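Local coordinates for protein acetyltransferase (Klebsiella pneumoniae, PDB 5XUN) that probably transfers an acetyl group from acetyl-CoA to glycyl-tRNA, acting as the GNAT-type toxin of a type II toxin-antitoxin pair, at residues K33-L36 and K37-D41; I99-S102 and V103-Q106; L137-K140 and A141-F144. The protein carries 1 engineered substitution. All coordinates share one frame; numbering follows the deposited sequence.

Interaction 1 (K33-L36 and K37-D41)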
loop_
_atom_site.group_PDB
_atom_site.type_symbol
_atom_site.label_atom_id
_atom_site.label_comp_id
_atom_site.label_asym_id
_atom_site.label_seq_id
_atom_site.Cartn_x
_atom_site.Cartn_y
_atom_site.Cartn_z
ATOM N N LYS B 33 -9.543 15.600 -15.829
ATOM C CA LYS B 33 -10.732 15.558 -16.679
ATOM C C LYS B 33 -11.024 14.161 -17.207
ATOM O O LYS B 33 -12.186 13.749 -17.257
ATOM C CB LYS B 33 -10.575 16.509 -17.869
ATOM C CG LYS B 33 -10.580 17.981 -17.524
ATOM C CD LYS B 33 -10.594 18.825 -18.788
ATOM C CE LYS B 33 -9.411 18.516 -19.695
ATOM N NZ LYS B 33 -9.430 19.356 -20.932
ATOM N N GLU B 34 -9.996 13.431 -17.634
ATOM C CA GLU B 34 -10.184 12.206 -18.395
ATOM C C GLU B 34 -10.039 10.940 -17.564
ATOM O O GLU B 34 -10.773 9.976 -17.786
ATOM C CB GLU B 34 -9.154 12.140 -19.526
ATOM C CG GLU B 34 -8.880 13.440 -20.239
ATOM C CD GLU B 34 -8.567 13.259 -21.714
ATOM O OE1 GLU B 34 -8.874 14.168 -22.510
ATOM O OE2 GLU B 34 -7.940 12.239 -22.072
ATOM N N HIS B 35 -9.131 10.924 -16.589
ATOM C CA HIS B 35 -8.675 9.669 -16.013
ATOM C C HIS B 35 -8.847 9.529 -14.509
ATOM O O HIS B 35 -8.885 8.394 -14.027
ATOM C CB HIS B 35 -7.190 9.450 -16.335
ATOM C CG HIS B 35 -6.850 9.625 -17.785
ATOM N ND1 HIS B 35 -7.242 8.728 -18.753
ATOM C CD2 HIS B 35 -6.140 10.583 -18.426
ATOM C CE1 HIS B 35 -6.800 9.128 -19.931
ATOM N NE2 HIS B 35 -6.126 10.251 -19.761
ATOM N N LEU B 36 -8.949 10.626 -13.757
ATOM C CA LEU B 36 -8.946 10.523 -12.303
ATOM C C LEU B 36 -10.008 9.549 -11.817
ATOM O O LEU B 36 -9.707 8.564 -11.134
ATOM C CB LEU B 36 -9.174 11.895 -11.672
ATOM C CG LEU B 36 -9.272 11.839 -10.143
ATOM C CD1 LEU B 36 -7.982 11.282 -9.568
ATOM C CD2 LEU B 36 -9.564 13.208 -9.576
ATOM N N LYS B 37 -11.256 9.790 -12.210
ATOM C CA LYS B 37 -12.368 9.021 -11.678
ATOM C C LYS B 37 -12.311 7.569 -12.132
ATOM O O LYS B 37 -12.617 6.657 -11.355
ATOM C CB LYS B 37 -13.676 9.679 -12.104
ATOM C CG LYS B 37 -14.906 8.845 -11.898
ATOM C CD LYS B 37 -15.292 8.752 -10.452
ATOM C CE LYS B 37 -16.645 8.073 -10.343
ATOM N NZ LYS B 37 -16.869 7.467 -8.997
ATOM N N ARG B 38 -11.908 7.328 -13.379
ATOM C CA ARG B 38 -11.896 5.959 -13.879
ATOM C C ARG B 38 -10.801 5.136 -13.216
ATOM O O ARG B 38 -10.996 3.950 -12.930
ATOM C CB ARG B 38 -11.721 5.935 -15.396
ATOM C CG ARG B 38 -11.610 4.511 -15.944
ATOM C CD ARG B 38 -11.514 4.468 -17.454
ATOM N NE ARG B 38 -10.423 5.290 -17.968
ATOM C CZ ARG B 38 -10.577 6.515 -18.460
ATOM N NH1 ARG B 38 -9.523 7.177 -18.902
ATOM N NH2 ARG B 38 -11.781 7.082 -18.502
ATOM N N GLN B 39 -9.632 5.734 -12.994
ATOM C CA GLN B 39 -8.565 4.990 -12.334
ATOM C C GLN B 39 -8.843 4.821 -10.842
ATOM O O GLN B 39 -8.416 3.828 -10.248
ATOM C CB GLN B 39 -7.220 5.671 -12.589
ATOM C CG GLN B 39 -6.823 5.612 -14.054
ATOM C CD GLN B 39 -5.439 6.168 -14.346
ATOM O OE1 GLN B 39 -4.621 6.362 -13.447
ATOM N NE2 GLN B 39 -5.178 6.432 -15.619
ATOM N N HIS B 40 -9.535 5.785 -10.230
ATOM C CA HIS B 40 -10.035 5.635 -8.864
ATOM C C HIS B 40 -10.995 4.447 -8.746
ATOM O O HIS B 40 -10.843 3.598 -7.861
ATOM C CB HIS B 40 -10.712 6.940 -8.443
ATOM C CG HIS B 40 -11.394 6.902 -7.107
ATOM N ND1 HIS B 40 -10.776 7.307 -5.943
ATOM C CD2 HIS B 40 -12.668 6.589 -6.764
ATOM C CE1 HIS B 40 -11.627 7.221 -4.938
ATOM N NE2 HIS B 40 -12.783 6.783 -5.407
ATOM N N ASP B 41 -11.992 4.366 -9.636
ATOM C CA ASP B 41 -12.923 3.242 -9.578
ATOM C C ASP B 41 -12.255 1.933 -9.967
ATOM O O ASP B 41 -12.705 0.862 -9.545
ATOM C CB ASP B 41 -14.122 3.493 -10.488
ATOM C CG ASP B 41 -14.983 4.613 -10.001
ATOM O OD1 ASP B 41 -14.872 4.973 -8.808
ATOM O OD2 ASP B 41 -15.784 5.127 -10.805
HETATM O O HOH W 1 -12.268 9.609 -15.272
#
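At the joint where helix 26-34 gives way to helix 36-41, R38 of the second helix reaches back over the end of the first, toward E34 and H35. H35 is the first residue to leave helical geometry and also occupies the N-cap position of the next helix. Its carbonyl O accepts Q39 N at 2.9 Å, and L36 O likewise accepts H40 N. The E34 carbonyl is served twice: R38 NH2 makes a weak bond to E34 O (3.1 Å, 121°), and a water bridges E34 O to R38 N at 2.9 and 3.0 Å. R38 carries a bend at chi3 (55°) that folds the guanidinium back toward that oxygen. This helix pair precedes strand 46-51 of the mixed GNAT sheet, and L36 turns inward onto Y62 and T64 of strand 59-71. The H35 ring packs one face on E34 CB, while H35 ND1 lies 2.8 Å from R38 NH1 with an angle too poor for a hydrogen bond, the two planes standing 87° apart. Further along, K37 NZ forms a salt bridge with D41 OD2 (3.1 Å) and is also hydrogen-bonded to D12 O; Q39 OE1 hydrogen-bonds across the subunit interface to Y86 OH of the second subunit.

Interaction 2 (I99-S102 and V103-Q106). With ACO (acetyl coenzyme *a), chain E.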
loop_
_atom_site.group_PDB
_atom_site.type_symbol
_atom_site.label_atom_id
_atom_site.label_comp_id
_atom_site.label_asym_id
_atom_site.label_seq_id
_atom_site.Cartn_x
_atom_site.Cartn_y
_atom_site.Cartn_z
ATOM N N ILE B 99 -2.932 22.049 -7.553
ATOM C CA ILE B 99 -3.783 23.104 -7.013
ATOM C C ILE B 99 -4.144 24.042 -8.157
ATOM O O ILE B 99 -3.298 24.351 -9.000
ATOM C CB ILE B 99 -3.078 23.876 -5.876
ATOM C CG1 ILE B 99 -2.767 22.954 -4.698
ATOM C CG2 ILE B 99 -3.921 25.052 -5.413
ATOM C CD1 ILE B 99 -3.982 22.618 -3.856
ATOM N N ASP B 100 -5.400 24.480 -8.200
ATOM C CA ASP B 100 -5.818 25.402 -9.249
ATOM C C ASP B 100 -5.137 26.762 -9.105
ATOM O O ASP B 100 -4.942 27.261 -7.993
ATOM C CB ASP B 100 -7.334 25.581 -9.238
ATOM C CG ASP B 100 -7.808 26.500 -10.349
ATOM O OD1 ASP B 100 -7.774 26.068 -11.524
ATOM O OD2 ASP B 100 -8.209 27.647 -10.053
ATOM N N LYS B 101 -4.787 27.363 -10.253
ATOM C CA LYS B 101 -4.070 28.641 -10.274
ATOM C C LYS B 101 -4.772 29.704 -9.442
ATOM O O LYS B 101 -4.116 30.510 -8.771
ATOM C CB LYS B 101 -3.937 29.149 -11.712
ATOM C CG LYS B 101 -2.912 28.470 -12.599
ATOM C CD LYS B 101 -2.978 29.111 -13.993
ATOM C CE LYS B 101 -1.847 28.671 -14.912
ATOM N NZ LYS B 101 -0.549 29.327 -14.572
ATOM N N SER B 102 -6.107 29.717 -9.463
ATOM C CA SER B 102 -6.849 30.739 -8.735
ATOM C C SER B 102 -6.540 30.730 -7.248
ATOM O O SER B 102 -6.835 31.714 -6.560
ATOM C CB SER B 102 -8.356 30.549 -8.925
ATOM O OG SER B 102 -8.854 29.559 -8.041
ATOM N N VAL B 103 -5.996 29.634 -6.728
ATOM C CA VAL B 103 -5.844 29.515 -5.287
ATOM C C VAL B 103 -4.442 29.036 -4.898
ATOM O O VAL B 103 -4.191 28.701 -3.736
ATOM C CB VAL B 103 -6.975 28.613 -4.734
ATOM C CG1 VAL B 103 -6.668 27.136 -4.871
ATOM C CG2 VAL B 103 -7.329 28.974 -3.315
ATOM N N GLN B 104 -3.500 29.076 -5.837
ATOM C CA GLN B 104 -2.111 28.746 -5.526
ATOM C C GLN B 104 -1.429 29.840 -4.699
ATOM O O GLN B 104 -1.897 30.980 -4.607
ATOM C CB GLN B 104 -1.309 28.519 -6.804
ATOM C CG GLN B 104 -1.748 27.308 -7.579
ATOM C CD GLN B 104 -0.877 27.048 -8.775
ATOM O OE1 GLN B 104 0.087 27.771 -9.025
ATOM N NE2 GLN B 104 -1.219 26.020 -9.540
ATOM N N GLY B 105 -0.302 29.464 -4.085
ATOM C CA GLY B 105 0.513 30.372 -3.293
ATOM C C GLY B 105 -0.039 30.767 -1.944
ATOM O O GLY B 105 0.396 31.776 -1.381
ATOM N N GLN B 106 -0.964 29.999 -1.376
ATOM C CA GLN B 106 -1.539 30.269 -0.065
ATOM C C GLN B 106 -1.321 29.135 0.924
ATOM O O GLN B 106 -1.909 29.164 2.011
ATOM C CB GLN B 106 -3.037 30.523 -0.180
ATOM C CG GLN B 106 -3.419 31.656 -1.076
ATOM C CD GLN B 106 -4.899 31.678 -1.290
ATOM O OE1 GLN B 106 -5.689 31.255 -0.446
ATOM N NE2 GLN B 106 -5.286 32.147 -2.452
HETATM N N1A ACO E . 1.247 28.224 4.753
HETATM C C2A ACO E . 2.252 27.908 3.908
HETATM N N3A ACO E . 2.617 28.663 2.852
HETATM C C4A ACO E . 1.972 29.825 2.572
HETATM C C5A ACO E . 0.861 30.235 3.455
HETATM C C6A ACO E . 0.518 29.351 4.594
HETATM N N6A ACO E . -0.491 29.674 5.440
HETATM N N7A ACO E . 0.389 31.398 2.979
HETATM C C8A ACO E . 1.127 31.701 1.889
HETATM N N9A ACO E . 2.082 30.788 1.645
HETATM C C1B ACO E . 3.028 30.862 0.491
HETATM C C2B ACO E . 4.503 30.863 0.872
HETATM O O2B ACO E . 5.039 32.193 0.816
HETATM C C3B ACO E . 5.164 29.968 -0.160
HETATM O O3B ACO E . 5.671 30.763 -1.230
HETATM P P3B ACO E . 7.021 30.381 -2.027
HETATM O O7A ACO E . 8.133 30.906 -1.149
HETATM O O8A ACO E . 6.982 28.875 -2.131
HETATM O O9A ACO E . 6.868 31.096 -3.351
HETATM C C4B ACO E . 4.034 29.116 -0.725
HETATM O O4B ACO E . 2.799 29.737 -0.365
HETATM C C5B ACO E . 4.019 27.680 -0.210
HETATM O O5B ACO E . 3.524 26.840 -1.252
HETATM P P1A ACO E . 1.975 26.400 -1.331
HETATM O O1A ACO E . 1.112 27.632 -1.425
HETATM O O2A ACO E . 1.676 25.368 -0.276
HETATM O O3A ACO E . 1.993 25.653 -2.747
HETATM P P2A ACO E . 0.871 25.894 -3.870
HETATM O O4A ACO E . -0.482 26.050 -3.228
HETATM O O5A ACO E . 1.365 26.933 -4.848
HETATM O O6A ACO E . 0.945 24.452 -4.577
HETATM C CBP ACO E . 1.844 23.095 -6.300
HETATM C CCP ACO E . 2.180 24.022 -5.145
HETATM C CDP ACO E . 0.833 22.050 -5.849
HETATM C CEP ACO E . 3.114 22.421 -6.799
HETATM C CAP ACO E . 1.272 24.008 -7.378
HETATM O OAP ACO E . 2.309 24.906 -7.793
HETATM C C9P ACO E . 0.783 23.253 -8.577
HETATM O O9P ACO E . -0.344 22.777 -8.612
HETATM N N8P ACO E . 1.649 23.169 -9.575
HETATM C C7P ACO E . 1.255 22.771 -10.908
HETATM C C6P ACO E . 1.128 21.259 -11.031
HETATM C C5P ACO E . 2.310 20.620 -10.349
HETATM O O5P ACO E . 3.442 20.797 -10.771
HETATM N N4P ACO E . 2.025 19.878 -9.281
HETATM C C3P ACO E . 3.062 19.288 -8.461
HETATM C C2P ACO E . 3.693 18.066 -9.108
HETATM S S1P ACO E . 3.091 16.631 -8.282
HETATM C C ACO E . 4.329 15.620 -8.709
HETATM O O ACO E . 5.336 16.132 -9.157
HETATM C CH3 ACO E . 4.155 14.138 -8.530
#
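The backbone of I99-Q106 leaves strand 88-99 through a tight 3-10 turn, V103 N bonding to D100 O at 2.9 Å (163°) and Q104 N more weakly to K101 O at 3.3 Å. D100 reinforces the turn: D100 OD2 accepts S102 N at 3.0 Å, closing an Asx turn, and takes S102 OG at 2.8 Å on its anti lone pair. The other oxygen, D100 OD1, is held by D22 N. I99 CG2 presses on V103 CG1 at 3.5 Å, tighter than ordinary van der Waals contact, and both side chains also touch W108 of helix 108-126. Q104 runs past I99 in the opposite direction, extended beyond CG, and its NE2 donates to I99 O at 2.7 Å in a nearly straight bond (173°). That oxygen lies in the amide plane of Q104, whereas the donor sits 35° above the carbonyl plane. C23 O accepts from the same NE2, so two acceptors fix the rotation of the amide. Q104 opens the sequence Q-G-Q-G-W-G, which fits the Q/R-x-x-G-x-G/A motif of GNAT enzymes. I99 N gives its hydrogen to O9P of acetyl-CoA (2.9 Å) and G105 N to O5A of a phosphate (3.1 Å); G107 N and G109 N also bond to the cofactor. Acetyl-CoA is thus gripped largely by backbone N-H groups, and the Q104 amide ties the pantetheine-binding strand end to the start of the pyrophosphate loop.

Interaction 3 (L137-K140 and A141-F144). With ACO (acetyl coenzyme *a), chain E.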
loop_
_atom_site.group_PDB
_atom_site.type_symbol
_atom_site.label_atom_id
_atom_site.label_comp_id
_atom_site.label_asym_id
_atom_site.label_seq_id
_atom_site.Cartn_x
_atom_site.Cartn_y
_atom_site.Cartn_z
ATOM N N LEU B 137 7.598 16.283 -10.841
ATOM C CA LEU B 137 7.294 16.446 -12.258
ATOM C C LEU B 137 8.281 17.383 -12.939
ATOM O O LEU B 137 8.565 17.229 -14.132
ATOM C CB LEU B 137 5.869 16.969 -12.417
ATOM C CG LEU B 137 5.133 16.582 -13.696
ATOM C CD1 LEU B 137 4.708 15.117 -13.633
ATOM C CD2 LEU B 137 3.937 17.495 -13.904
ATOM N N ASN B 138 8.808 18.352 -12.198
ATOM C CA ASN B 138 9.758 19.327 -12.712
ATOM C C ASN B 138 10.491 19.930 -11.523
ATOM O O ASN B 138 10.222 19.592 -10.366
ATOM C CB ASN B 138 9.061 20.390 -13.561
ATOM C CG ASN B 138 7.877 21.023 -12.858
ATOM O OD1 ASN B 138 7.944 21.375 -11.678
ATOM N ND2 ASN B 138 6.785 21.187 -13.593
ATOM N N GLU B 139 11.410 20.851 -11.817
ATOM C CA GLU B 139 12.248 21.413 -10.764
ATOM C C GLU B 139 11.443 22.234 -9.769
ATOM O O GLU B 139 11.787 22.272 -8.581
ATOM C CB GLU B 139 13.359 22.262 -11.380
ATOM C CG GLU B 139 14.512 21.440 -11.918
ATOM C CD GLU B 139 15.318 20.786 -10.812
ATOM O OE1 GLU B 139 15.396 21.369 -9.706
ATOM O OE2 GLU B 139 15.870 19.689 -11.047
ATOM N N LYS B 140 10.378 22.881 -10.237
ATOM C CA LYS B 140 9.502 23.685 -9.381
ATOM C C LYS B 140 8.801 22.814 -8.337
ATOM O O LYS B 140 8.717 23.181 -7.165
ATOM C CB LYS B 140 8.466 24.433 -10.223
ATOM C CG LYS B 140 7.982 25.732 -9.601
ATOM C CD LYS B 140 6.473 25.871 -9.715
ATOM C CE LYS B 140 5.998 27.209 -9.172
ATOM N NZ LYS B 140 5.481 27.092 -7.780
ATOM N N ALA B 141 8.305 21.658 -8.783
ATOM C CA ALA B 141 7.684 20.700 -7.873
ATOM C C ALA B 141 8.719 20.095 -6.932
ATOM O O ALA B 141 8.447 19.893 -5.741
ATOM C CB ALA B 141 6.975 19.606 -8.670
ATOM N N LYS B 142 9.920 19.826 -7.442
ATOM C CA LYS B 142 10.968 19.235 -6.618
ATOM C C LYS B 142 11.341 20.152 -5.462
ATOM O O LYS B 142 11.438 19.710 -4.312
ATOM C CB LYS B 142 12.193 18.934 -7.476
ATOM C CG LYS B 142 13.380 18.470 -6.682
ATOM C CD LYS B 142 14.464 17.957 -7.594
ATOM C CE LYS B 142 15.717 17.664 -6.806
ATOM N NZ LYS B 142 16.720 17.001 -7.662
ATOM N N ALA B 143 11.543 21.440 -5.747
ATOM C CA ALA B 143 11.852 22.382 -4.677
ATOM C C ALA B 143 10.713 22.453 -3.672
ATOM O O ALA B 143 10.943 22.599 -2.466
ATOM C CB ALA B 143 12.147 23.763 -5.266
ATOM N N PHE B 144 9.475 22.358 -4.157
ATOM C CA PHE B 144 8.314 22.320 -3.276
ATOM C C PHE B 144 8.416 21.165 -2.283
ATOM O O PHE B 144 8.217 21.349 -1.078
ATOM C CB PHE B 144 7.043 22.211 -4.122
ATOM C CG PHE B 144 5.800 21.906 -3.337
ATOM C CD1 PHE B 144 5.168 22.897 -2.604
ATOM C CD2 PHE B 144 5.240 20.635 -3.363
ATOM C CE1 PHE B 144 4.019 22.622 -1.893
ATOM C CE2 PHE B 144 4.085 20.356 -2.655
ATOM C CZ PHE B 144 3.479 21.349 -1.915
HETATM N N1A ACO E . 1.247 28.224 4.753
HETATM C C2A ACO E . 2.252 27.908 3.908
HETATM N N3A ACO E . 2.617 28.663 2.852
HETATM C C4A ACO E . 1.972 29.825 2.572
HETATM C C5A ACO E . 0.861 30.235 3.455
HETATM C C6A ACO E . 0.518 29.351 4.594
HETATM N N6A ACO E . -0.491 29.674 5.440
HETATM N N7A ACO E . 0.389 31.398 2.979
HETATM C C8A ACO E . 1.127 31.701 1.889
HETATM N N9A ACO E . 2.082 30.788 1.645
HETATM C C1B ACO E . 3.028 30.862 0.491
HETATM C C2B ACO E . 4.503 30.863 0.872
HETATM O O2B ACO E . 5.039 32.193 0.816
HETATM C C3B ACO E . 5.164 29.968 -0.160
HETATM O O3B ACO E . 5.671 30.763 -1.230
HETATM P P3B ACO E . 7.021 30.381 -2.027
HETATM O O7A ACO E . 8.133 30.906 -1.149
HETATM O O8A ACO E . 6.982 28.875 -2.131
HETATM O O9A ACO E . 6.868 31.096 -3.351
HETATM C C4B ACO E . 4.034 29.116 -0.725
HETATM O O4B ACO E . 2.799 29.737 -0.365
HETATM C C5B ACO E . 4.019 27.680 -0.210
HETATM O O5B ACO E . 3.524 26.840 -1.252
HETATM P P1A ACO E . 1.975 26.400 -1.331
HETATM O O1A ACO E . 1.112 27.632 -1.425
HETATM O O2A ACO E . 1.676 25.368 -0.276
HETATM O O3A ACO E . 1.993 25.653 -2.747
HETATM P P2A ACO E . 0.871 25.894 -3.870
HETATM O O4A ACO E . -0.482 26.050 -3.228
HETATM O O5A ACO E . 1.365 26.933 -4.848
HETATM O O6A ACO E . 0.945 24.452 -4.577
HETATM C CBP ACO E . 1.844 23.095 -6.300
HETATM C CCP ACO E . 2.180 24.022 -5.145
HETATM C CDP ACO E . 0.833 22.050 -5.849
HETATM C CEP ACO E . 3.114 22.421 -6.799
HETATM C CAP ACO E . 1.272 24.008 -7.378
HETATM O OAP ACO E . 2.309 24.906 -7.793
HETATM C C9P ACO E . 0.783 23.253 -8.577
HETATM O O9P ACO E . -0.344 22.777 -8.612
HETATM N N8P ACO E . 1.649 23.169 -9.575
HETATM C C7P ACO E . 1.255 22.771 -10.908
HETATM C C6P ACO E . 1.128 21.259 -11.031
HETATM C C5P ACO E . 2.310 20.620 -10.349
HETATM O O5P ACO E . 3.442 20.797 -10.771
HETATM N N4P ACO E . 2.025 19.878 -9.281
HETATM C C3P ACO E . 3.062 19.288 -8.461
HETATM C C2P ACO E . 3.693 18.066 -9.108
HETATM S S1P ACO E . 3.091 16.631 -8.282
HETATM C C ACO E . 4.329 15.620 -8.709
HETATM O O ACO E . 5.336 16.132 -9.157
HETATM C CH3 ACO E . 4.155 14.138 -8.530
HETATM O O HOH W 2 18.029 19.001 -9.059
#
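F144 CB rests on K140 O at 3.6 Å, one turn along helix 139-147, whose start, capped by N138, lies beside acetyl-CoA in this GNAT fold. With CG anti to the backbone N (chi1 169°), the ring swings away from K140 and toward the cofactor. CD1 is the ring atom near CCP of acetyl-CoA, which sits over one face, displaced toward the rim. F144 CE1 lies 3.7 Å from O3A, the oxygen bridging two phosphates of acetyl-CoA, and O2A lies at the ring edge in its plane. The phenyl group therefore bears on the junction of the pantetheine arm and the pyrophosphate.

The first turn is closed by backbone and capping bonds. N138 OD1 accepts A141 N at 2.9 Å, the N-cap bond, while K142 N and A143 N bond to the carbonyls of N138 and E139. N138 reaches A141 because CG sits between the backbone N and the carbonyl carbon (chi1 51°), folding the amide over the helix end. A141 CB in turn touches C2P of the cofactor at 3.7 Å. E139 and K142 run side by side, their charges 4.4 Å apart (OE2 to NZ); a water joins E139 OE2 to K142 NZ, and S158 O, E156 O and Q152 OE1 also accept from NZ. Just ahead of the cap, L137 N donates to the acetyl oxygen O of the cofactor at 2.8 Å, with a bent N-H...O angle of 135°.

Along the chain the three contacts follow in series, 33-41, then 99-106, then 137-144. Interactions 2 and 3 have centres 16 Å apart and nearest atoms about 6 Å apart; they do not touch each other, but both bind acetyl-CoA. Interaction 2 follows strand 88-99 and interaction 3 follows strand 131-135, neighbouring parallel strands in the mixed sheet, so the cofactor is held from the ends of both. Interaction 1 lies away from them, its centre 22 and 24 Å from theirs, in the helix pair before strand 46-51. The side chain of L36 is about 12 Å from the cofactor, and through Q39 that region faces the second subunit.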